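Melibiose/raffinose/stachyose-binding protein MelE (Bacillus subtilis subsp. subtilis str. 168, PDB 4R6H) binds melibiose, raffinose and stachyose as the solute-binding component of the ABC transporter complex MelEDC-MsmX, which imports these sugars. Local coordinates at residues D199-T203 with E371-D375; G288-T292 with I302-G306; P380-V386 with E411-R416. All coordinates share one frame; numbering follows the deposited sequence. Where two conformers were deposited one is given.

Interaction 1 of 3, residues D199-T203 with E371-D375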
loop_
_atom_site.group_PDB
_atom_site.type_symbol
_atom_site.label_atom_id
_atom_site.label_comp_id
_atom_site.label_asym_id
_atom_site.label_seq_id
_atom_site.Cartn_x
_atom_site.Cartn_y
_atom_site.Cartn_z
ATOM N N ASP A 199 2.545 8.676 5.787
ATOM C CA ASP A 199 1.291 7.962 5.613
ATOM C C ASP A 199 1.218 6.727 6.506
ATOM O O ASP A 199 0.191 6.502 7.200
ATOM C CB ASP A 199 1.129 7.601 4.108
ATOM C CG ASP A 199 -0.296 7.412 3.676
ATOM O OD1 ASP A 199 -1.222 7.846 4.337
ATOM O OD2 ASP A 199 -0.471 6.913 2.566
ATOM N N GLN A 200 2.264 5.900 6.513
ATOM C CA GLN A 200 2.233 4.696 7.302
ATOM C C GLN A 200 2.156 5.019 8.791
ATOM O O GLN A 200 1.360 4.424 9.489
ATOM C CB GLN A 200 3.430 3.762 7.071
ATOM C CG GLN A 200 3.346 2.932 5.825
ATOM C CD GLN A 200 4.488 1.937 5.653
ATOM O OE1 GLN A 200 4.988 1.796 4.553
ATOM N NE2 GLN A 200 4.769 1.140 6.681
ATOM N N PHE A 201 2.996 5.959 9.255
ATOM C CA PHE A 201 3.038 6.215 10.707
ATOM C C PHE A 201 1.846 7.037 11.201
ATOM O O PHE A 201 1.558 7.061 12.393
ATOM C CB PHE A 201 4.379 6.777 11.155
ATOM C CG PHE A 201 5.467 5.748 11.272
ATOM C CD1 PHE A 201 5.461 4.796 12.306
ATOM C CD2 PHE A 201 6.508 5.728 10.373
ATOM C CE1 PHE A 201 6.490 3.876 12.404
ATOM C CE2 PHE A 201 7.558 4.831 10.488
ATOM C CZ PHE A 201 7.529 3.875 11.514
ATOM N N ALA A 202 1.137 7.704 10.301
ATOM C CA ALA A 202 -0.093 8.403 10.697
ATOM C C ALA A 202 -1.133 7.453 11.274
ATOM O O ALA A 202 -1.914 7.818 12.143
ATOM C CB ALA A 202 -0.702 9.119 9.499
ATOM N N THR A 203 -1.147 6.196 10.819
ATOM C CA THR A 203 -2.076 5.192 11.349
ATOM C C THR A 203 -1.870 4.858 12.846
ATOM O O THR A 203 -2.823 5.063 13.632
ATOM C CB THR A 203 -2.118 3.954 10.411
ATOM O OG1 THR A 203 -2.776 4.308 9.170
ATOM C CG2 THR A 203 -2.853 2.781 11.006
ATOM N N GLU A 371 -4.593 -2.230 8.615
ATOM C CA GLU A 371 -5.270 -0.957 8.487
ATOM C C GLU A 371 -5.104 -0.429 7.057
ATOM O O GLU A 371 -4.007 -0.515 6.470
ATOM C CB GLU A 371 -4.688 0.084 9.457
ATOM C CG GLU A 371 -5.315 0.008 10.850
ATOM C CD GLU A 371 -6.701 0.626 10.849
ATOM O OE1 GLU A 371 -6.919 1.698 10.217
ATOM O OE2 GLU A 371 -7.581 -0.019 11.449
ATOM N N PRO A 372 -6.155 0.163 6.490
ATOM C CA PRO A 372 -5.991 0.780 5.191
ATOM C C PRO A 372 -5.038 1.959 5.207
ATOM O O PRO A 372 -4.843 2.612 6.250
ATOM C CB PRO A 372 -7.423 1.250 4.829
ATOM C CG PRO A 372 -8.084 1.417 6.165
ATOM C CD PRO A 372 -7.509 0.355 7.046
ATOM N N TYR A 373 -4.464 2.304 4.070
ATOM C CA TYR A 373 -3.617 3.488 4.016
ATOM C C TYR A 373 -4.344 4.730 4.497
ATOM O O TYR A 373 -5.455 5.048 4.065
ATOM C CB TYR A 373 -3.030 3.713 2.618
ATOM C CG TYR A 373 -1.654 3.113 2.500
ATOM C CD1 TYR A 373 -0.542 3.789 2.991
ATOM C CD2 TYR A 373 -1.475 1.854 1.970
ATOM C CE1 TYR A 373 0.712 3.242 2.909
ATOM C CE2 TYR A 373 -0.220 1.290 1.885
ATOM C CZ TYR A 373 0.867 1.994 2.353
ATOM O OH TYR A 373 2.122 1.454 2.281
ATOM N N PHE A 374 -3.699 5.443 5.405
ATOM C CA PHE A 374 -4.305 6.589 6.088
ATOM C C PHE A 374 -4.848 7.600 5.080
ATOM O O PHE A 374 -5.986 8.128 5.246
ATOM C CB PHE A 374 -3.242 7.233 6.990
ATOM C CG PHE A 374 -3.672 8.482 7.687
ATOM C CD1 PHE A 374 -4.383 8.390 8.871
ATOM C CD2 PHE A 374 -3.302 9.713 7.211
ATOM C CE1 PHE A 374 -4.741 9.514 9.566
ATOM C CE2 PHE A 374 -3.674 10.868 7.911
ATOM C CZ PHE A 374 -4.384 10.746 9.079
ATOM N N ASP A 375 -4.064 7.935 4.063
ATOM C CA ASP A 375 -4.470 9.030 3.190
ATOM C C ASP A 375 -5.706 8.695 2.373
ATOM O O ASP A 375 -6.505 9.591 2.055
ATOM C CB ASP A 375 -3.329 9.492 2.271
ATOM C CG ASP A 375 -3.014 8.495 1.155
ATOM O OD1 ASP A 375 -2.678 7.323 1.434
ATOM O OD2 ASP A 375 -3.134 8.886 -0.031
HETATM O O HOH W 1 -1.429 4.405 6.713
HETATM O O HOH W 2 -5.415 3.723 8.795
#
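Asp199 and Ala202 of helix 192-206 receive Phe374 and Asp375, the first turn of helix 374-378, just where strand 370-372 gives way to that helix. The amide Asp375 N donates to Asp199 OD1 at 2.9 Å with an N-H...O angle of 133°, and Asp199 OD1 receives it on its syn lone pair. The other branch, Asp199 OD2, is 2.5 Å from Asp375 OD1, a spacing that suggests one of the two acids holds a proton. Phe374 has CG anti to its N (chi1 176°), which carries the ring over the neighbouring helix: Ala202 CB lies 3.5 Å from the ring centroid and 14° off the normal, a CH-pi contact. Substituting an alanine for Phe374 would probably strip Ala202 CB of this aromatic cover and open a gap between the two helices. Two waters link further polar atoms of the two segments. The first accepts from Phe374 N at 2.8 Å and donates to Asp199 O at 2.7 Å and to Thr203 OG1 at 2.8 Å. That hydroxyl in turn donates, from Thr203 OG1, to the second water at 2.7 Å, which donates hydrogen bonds to Glu371 OE1 and Pro372 O. The methyl branch, Thr203 CG2, turns instead to the aliphatic stem at Glu371 CB, 3.6 Å away. Ile304 of the adjoining strand touches Thr203 and Glu371 as well, so a helix lies against the sheet beside a strand-to-helix junction, as expected of the alpha/beta lobes of bacterial solute-binding proteins.

Interaction 2 of 3, residues G288-T292 with I302-G306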
loop_
_atom_site.group_PDB
_atom_site.type_symbol
_atom_site.label_atom_id
_atom_site.label_comp_id
_atom_site.label_asym_id
_atom_site.label_seq_id
_atom_site.Cartn_x
_atom_site.Cartn_y
_atom_site.Cartn_z
ATOM N N GLY A 288 14.078 -9.110 5.693
ATOM C CA GLY A 288 12.806 -9.432 6.295
ATOM C C GLY A 288 11.899 -8.222 6.363
ATOM O O GLY A 288 12.317 -7.113 6.062
ATOM N N ILE A 289 10.657 -8.467 6.756
ATOM C CA ILE A 289 9.721 -7.372 7.050
ATOM C C ILE A 289 9.124 -7.541 8.431
ATOM O O ILE A 289 8.989 -8.661 8.942
ATOM C CB ILE A 289 8.600 -7.206 5.969
ATOM C CG1 ILE A 289 7.841 -8.523 5.761
ATOM C CG2 ILE A 289 9.206 -6.719 4.677
ATOM C CD1 ILE A 289 6.559 -8.431 4.982
ATOM N N ILE A 290 8.795 -6.413 9.044
ATOM C CA ILE A 290 8.054 -6.347 10.285
ATOM C C ILE A 290 6.919 -5.349 10.117
ATOM O O ILE A 290 6.993 -4.467 9.282
ATOM C CB ILE A 290 8.950 -5.954 11.502
ATOM C CG1 ILE A 290 9.606 -4.598 11.289
ATOM C CG2 ILE A 290 9.973 -7.039 11.760
ATOM C CD1 ILE A 290 10.487 -4.220 12.472
ATOM N N PRO A 291 5.872 -5.489 10.958
ATOM C CA PRO A 291 4.769 -4.549 10.911
ATOM C C PRO A 291 5.243 -3.132 11.274
ATOM O O PRO A 291 6.325 -2.943 11.855
ATOM C CB PRO A 291 3.814 -5.061 11.999
ATOM C CG PRO A 291 4.273 -6.385 12.408
ATOM C CD PRO A 291 5.662 -6.577 11.915
ATOM N N THR A 292 4.416 -2.161 10.963
ATOM C CA THR A 292 4.680 -0.771 11.345
ATOM C C THR A 292 4.645 -0.663 12.857
ATOM O O THR A 292 3.659 -1.066 13.469
ATOM C CB THR A 292 3.624 0.181 10.739
ATOM O OG1 THR A 292 3.660 0.084 9.307
ATOM C CG2 THR A 292 3.909 1.620 11.100
ATOM N N ILE A 302 1.140 -2.725 13.489
ATOM C CA ILE A 302 0.054 -2.804 12.525
ATOM C C ILE A 302 0.635 -2.977 11.120
ATOM O O ILE A 302 1.643 -2.353 10.767
ATOM C CB ILE A 302 -0.842 -1.509 12.654
ATOM C CG1 ILE A 302 -2.150 -1.608 11.909
ATOM C CG2 ILE A 302 -0.089 -0.252 12.239
ATOM C CD1 ILE A 302 -3.114 -2.569 12.506
ATOM N N TRP A 303 -0.012 -3.836 10.308
ATOM C CA TRP A 303 0.259 -3.842 8.863
ATOM C C TRP A 303 -0.590 -2.788 8.149
ATOM O O TRP A 303 -1.783 -2.670 8.419
ATOM C CB TRP A 303 -0.070 -5.196 8.248
ATOM C CG TRP A 303 0.821 -6.359 8.617
ATOM C CD1 TRP A 303 0.432 -7.507 9.214
ATOM C CD2 TRP A 303 2.214 -6.507 8.349
ATOM N NE1 TRP A 303 1.473 -8.342 9.379
ATOM C CE2 TRP A 303 2.599 -7.765 8.847
ATOM C CE3 TRP A 303 3.186 -5.685 7.765
ATOM C CZ2 TRP A 303 3.903 -8.222 8.782
ATOM C CZ3 TRP A 303 4.474 -6.142 7.660
ATOM C CH2 TRP A 303 4.843 -7.385 8.184
ATOM N N ILE A 304 0.011 -2.063 7.221
ATOM C CA ILE A 304 -0.689 -1.012 6.473
ATOM C C ILE A 304 -0.927 -1.439 5.064
ATOM O O ILE A 304 -0.004 -1.919 4.370
ATOM C CB ILE A 304 0.109 0.303 6.440
ATOM C CG1 ILE A 304 0.447 0.822 7.866
ATOM C CG2 ILE A 304 -0.609 1.354 5.639
ATOM C CD1 ILE A 304 -0.749 1.015 8.735
ATOM N N GLY A 305 -2.132 -1.224 4.584
ATOM C CA GLY A 305 -2.411 -1.520 3.167
ATOM C C GLY A 305 -3.836 -1.926 2.941
ATOM O O GLY A 305 -4.741 -1.067 2.841
ATOM N N GLY A 306 -4.036 -3.223 2.900
ATOM C CA GLY A 306 -5.363 -3.787 2.646
ATOM C C GLY A 306 -5.580 -3.974 1.177
ATOM O O GLY A 306 -4.915 -4.797 0.582
#
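Trp303 reaches back over the backbone of Ile290 and Pro291, although its CB points away from them. The turn is made at the first torsion: chi1 of -69° sets CG anti to the carbonyl carbon and swings the indole round. Beyond CG the six-membered ring does the touching. Trp303 CE3 sits 3.7 Å from Pro291 CA, which lies over one ring face toward the rim, and Trp303 CZ2 is 4.0 Å from Pro291 CD. The proline CB stands over the same face, nearly on the ring normal, giving a CH-pi contact. At the far end, Trp303 CZ3 comes to 3.4 Å from Ile290 O, while Trp303 CH2 approaches Pro291 N at 3.5 Å and Ile289 CD1 at 3.8 Å. Lys142 adds a cation-pi contact and Tyr362 an edge-to-face one.

Next to this CH-pi contact the backbones join by a single antiparallel bridge of the hydrogen-bonded kind. Thr292 N donates to Ile302 O at 2.8 Å, tilted from the carbonyl plane; the return bond from Ile302 N to Thr292 O, 3.0 Å, is straighter (158°) and lies in the carbonyl plane. Thr292 OG1 packs beside Ile304 CG1 and accepts from Gln200 NE2. It remains a single bridge, consistent with the 92° between the short strand segments. Both strands nevertheless pair antiparallel with strand 141-148, Gly288 and Ile290 bonding to Tyr147 and Leu145, and Ile304 to Asp143, in a mixed, branched or curled sheet consistent with an alpha/beta lobe of a solute-binding protein.

Interaction 3 of 3, residues P380-V386 with E411-R416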
loop_
_atom_site.group_PDB
_atom_site.type_symbol
_atom_site.label_atom_id
_atom_site.label_comp_id
_atom_site.label_asym_id
_atom_site.label_seq_id
_atom_site.Cartn_x
_atom_site.Cartn_y
_atom_site.Cartn_z
ATOM N N PRO A 380 -8.358 14.225 2.179
ATOM C CA PRO A 380 -8.867 14.490 0.831
ATOM C C PRO A 380 -7.848 14.125 -0.240
ATOM O O PRO A 380 -6.629 14.171 -0.031
ATOM C CB PRO A 380 -9.106 15.996 0.845
ATOM C CG PRO A 380 -8.207 16.539 1.905
ATOM C CD PRO A 380 -8.129 15.463 2.944
ATOM N N ASN A 381 -8.362 13.748 -1.404
ATOM C CA ASN A 381 -7.520 13.405 -2.512
ATOM C C ASN A 381 -6.592 14.555 -2.847
ATOM O O ASN A 381 -7.023 15.715 -2.917
ATOM C CB ASN A 381 -8.416 13.060 -3.718
ATOM C CG ASN A 381 -7.643 12.481 -4.882
ATOM O OD1 ASN A 381 -6.627 11.807 -4.713
ATOM N ND2 ASN A 381 -8.149 12.719 -6.080
ATOM N N GLY A 382 -5.304 14.239 -3.041
ATOM C CA GLY A 382 -4.288 15.236 -3.262
ATOM C C GLY A 382 -3.289 15.351 -2.111
ATOM O O GLY A 382 -2.241 15.938 -2.278
ATOM N N MET A 383 -3.621 14.803 -0.945
ATOM C CA MET A 383 -2.744 14.995 0.236
ATOM C C MET A 383 -1.462 14.148 0.180
ATOM O O MET A 383 -0.474 14.481 0.811
ATOM C CB MET A 383 -3.498 14.731 1.541
ATOM C CG MET A 383 -4.430 15.855 1.950
ATOM S SD MET A 383 -3.641 17.423 2.378
ATOM C CE MET A 383 -2.945 17.023 4.007
ATOM N N TRP A 384 -1.461 13.073 -0.602
ATOM C CA TRP A 384 -0.246 12.255 -0.765
ATOM C C TRP A 384 0.917 13.077 -1.256
ATOM O O TRP A 384 2.010 13.037 -0.714
ATOM C CB TRP A 384 -0.513 11.071 -1.690
ATOM C CG TRP A 384 0.694 10.293 -2.086
ATOM C CD1 TRP A 384 1.425 10.408 -3.256
ATOM C CD2 TRP A 384 1.353 9.288 -1.305
ATOM N NE1 TRP A 384 2.461 9.493 -3.260
ATOM C CE2 TRP A 384 2.429 8.780 -2.092
ATOM C CE3 TRP A 384 1.081 8.691 -0.079
ATOM C CZ2 TRP A 384 3.275 7.757 -1.630
ATOM C CZ3 TRP A 384 1.895 7.684 0.368
ATOM C CH2 TRP A 384 2.984 7.216 -0.413
ATOM N N ASP A 385 0.679 13.872 -2.299
ATOM C CA ASP A 385 1.740 14.696 -2.839
ATOM C C ASP A 385 2.202 15.757 -1.824
ATOM O O ASP A 385 3.372 16.045 -1.747
ATOM C CB ASP A 385 1.308 15.345 -4.163
ATOM C CG ASP A 385 1.469 14.413 -5.377
ATOM O OD1 ASP A 385 2.175 13.385 -5.311
ATOM O OD2 ASP A 385 0.889 14.733 -6.428
ATOM N N VAL A 386 1.261 16.306 -1.061
ATOM C CA VAL A 386 1.571 17.319 -0.072
ATOM C C VAL A 386 2.441 16.704 1.039
ATOM O O VAL A 386 3.415 17.291 1.458
ATOM C CB VAL A 386 0.305 17.888 0.565
ATOM C CG1 VAL A 386 0.678 18.915 1.626
ATOM C CG2 VAL A 386 -0.565 18.560 -0.501
ATOM N N GLU A 411 -3.576 22.952 3.329
ATOM C CA GLU A 411 -3.859 22.092 2.182
ATOM C C GLU A 411 -5.047 21.145 2.402
ATOM O O GLU A 411 -5.834 20.878 1.495
ATOM C CB GLU A 411 -2.620 21.237 1.906
ATOM C CG GLU A 411 -1.416 22.006 1.417
ATOM C CD GLU A 411 -1.502 22.337 -0.065
ATOM O OE1 GLU A 411 -2.515 21.986 -0.716
ATOM O OE2 GLU A 411 -0.549 22.940 -0.581
ATOM N N TYR A 412 -5.161 20.594 3.611
ATOM C CA TYR A 412 -6.289 19.774 3.983
ATOM C C TYR A 412 -7.595 20.538 3.794
ATOM O O TYR A 412 -8.516 20.033 3.156
ATOM C CB TYR A 412 -6.068 19.341 5.423
ATOM C CG TYR A 412 -7.156 18.658 6.186
ATOM C CD1 TYR A 412 -7.409 17.282 6.071
ATOM C CD2 TYR A 412 -7.900 19.385 7.122
ATOM C CE1 TYR A 412 -8.370 16.671 6.844
ATOM C CE2 TYR A 412 -8.863 18.782 7.905
ATOM C CZ TYR A 412 -9.101 17.429 7.772
ATOM O OH TYR A 412 -10.063 16.843 8.561
ATOM N N LYS A 413 -7.630 21.750 4.307
ATOM C CA LYS A 413 -8.823 22.591 4.206
ATOM C C LYS A 413 -9.129 22.910 2.740
ATOM O O LYS A 413 -10.286 22.783 2.281
ATOM C CB LYS A 413 -8.633 23.888 5.012
ATOM C CG LYS A 413 -9.557 24.047 6.203
ATOM C CD LYS A 413 -9.132 23.199 7.389
ATOM C CE LYS A 413 -10.224 23.195 8.447
ATOM N NZ LYS A 413 -11.375 22.334 8.056
ATOM N N ARG A 414 -8.101 23.317 2.024
ATOM C CA ARG A 414 -8.240 23.650 0.600
ATOM C C ARG A 414 -8.749 22.473 -0.229
ATOM O O ARG A 414 -9.657 22.623 -1.056
ATOM C CB ARG A 414 -6.931 24.142 0.014
ATOM C CG ARG A 414 -7.064 24.576 -1.443
ATOM C CD ARG A 414 -5.761 25.109 -2.010
ATOM N NE ARG A 414 -4.736 24.064 -2.125
ATOM C CZ ARG A 414 -4.706 23.117 -3.068
ATOM N NH1 ARG A 414 -5.650 23.048 -4.008
ATOM N NH2 ARG A 414 -3.711 22.224 -3.072
ATOM N N LEU A 415 -8.148 21.302 -0.037
ATOM C CA LEU A 415 -8.494 20.147 -0.859
ATOM C C LEU A 415 -9.851 19.570 -0.499
ATOM O O LEU A 415 -10.538 19.028 -1.364
ATOM C CB LEU A 415 -7.396 19.083 -0.795
ATOM C CG LEU A 415 -6.098 19.443 -1.505
ATOM C CD1 LEU A 415 -4.981 18.499 -1.054
ATOM C CD2 LEU A 415 -6.299 19.326 -3.013
ATOM N N ARG A 416 -10.249 19.681 0.772
ATOM C CA ARG A 416 -11.624 19.347 1.162
ATOM C C ARG A 416 -12.602 20.283 0.491
ATOM O O ARG A 416 -13.645 19.849 0.024
ATOM C CB ARG A 416 -11.821 19.400 2.674
ATOM C CG ARG A 416 -11.186 18.234 3.407
ATOM C CD ARG A 416 -11.262 18.404 4.926
ATOM N NE ARG A 416 -12.640 18.542 5.395
ATOM C CZ ARG A 416 -13.425 17.532 5.754
ATOM N NH1 ARG A 416 -12.988 16.280 5.734
ATOM N NH2 ARG A 416 -14.674 17.780 6.147
HETATM O O HOH W 3 -9.510 16.715 -3.096
#
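Glu411 OE1, at the end of a side chain that packs on Val386, is held by two nitrogens of Arg414 in a salt bridge within the helix. Arg414 NH2 donates to Glu411 OE1 at 2.7 Å and 148°, onto the syn lone pair of that oxygen, which lies 19° out of the guanidinium plane, and Arg414 NE adds a weak second bond. Glu411 CG, anti to the carbonyl carbon, lies 3.7 Å from Val386 CG1, the side chains crossing at a slant; the bend at chi2 then turns the carboxylate toward Arg414. Leu415 carries the middle of the contact: Leu415 CD1 lies 3.8 Å from Met383 SD and 3.7 Å from Gly382 C. The methionine chain, bent at chi2 and chi3, also brings CE against Tyr412 CB.

The partner here is the start of helix 383-395, entered through a type II beta turn from Pro380 to Met383 and packed on the last helix, 401-420. Gly382 is the third residue of the turn and the N-cap of the helix; its backbone angles (phi 112°) would jam a CB against the preceding carbonyl oxygen. The Pro380 ring fits between side chains of the helix, Pro380 CD lying 3.7 Å from Tyr412 CD1 and Pro380 CG 3.7 Å from Arg416 CG. Arg416 CD sits over the centre of the Tyr412 ring; Tyr412 OH bonds to Leu218 O and Arg416 NH1 to Ile219 O. A water donates to Asn381 O at 2.7 Å and to Leu415 O at 3.1 Å.

How the interactions relate
From the N terminus, helix 192-206 is the first element taking part and opens the long loop that interaction 1 closes at 371-375, with 167 residues between the segments. Interaction 2 is nested inside it, closing a short loop of nine residues from 288-292 to 302-306. The two touch: Glu371 N and O probably bond to Trp303 O and Gly305 N, joining strand 370-372 to strand 303-306, and Tyr373 packs on Ile304. Interaction 3 follows in series, closing a loop of 24 residues and tying the turn and start of helix 383-395 to the final helix. Trp384 packs on Asp199 and Asp375, so interactions 1 and 3 meet, whereas 2 and 3 stay about 9 Å apart at their nearest atoms.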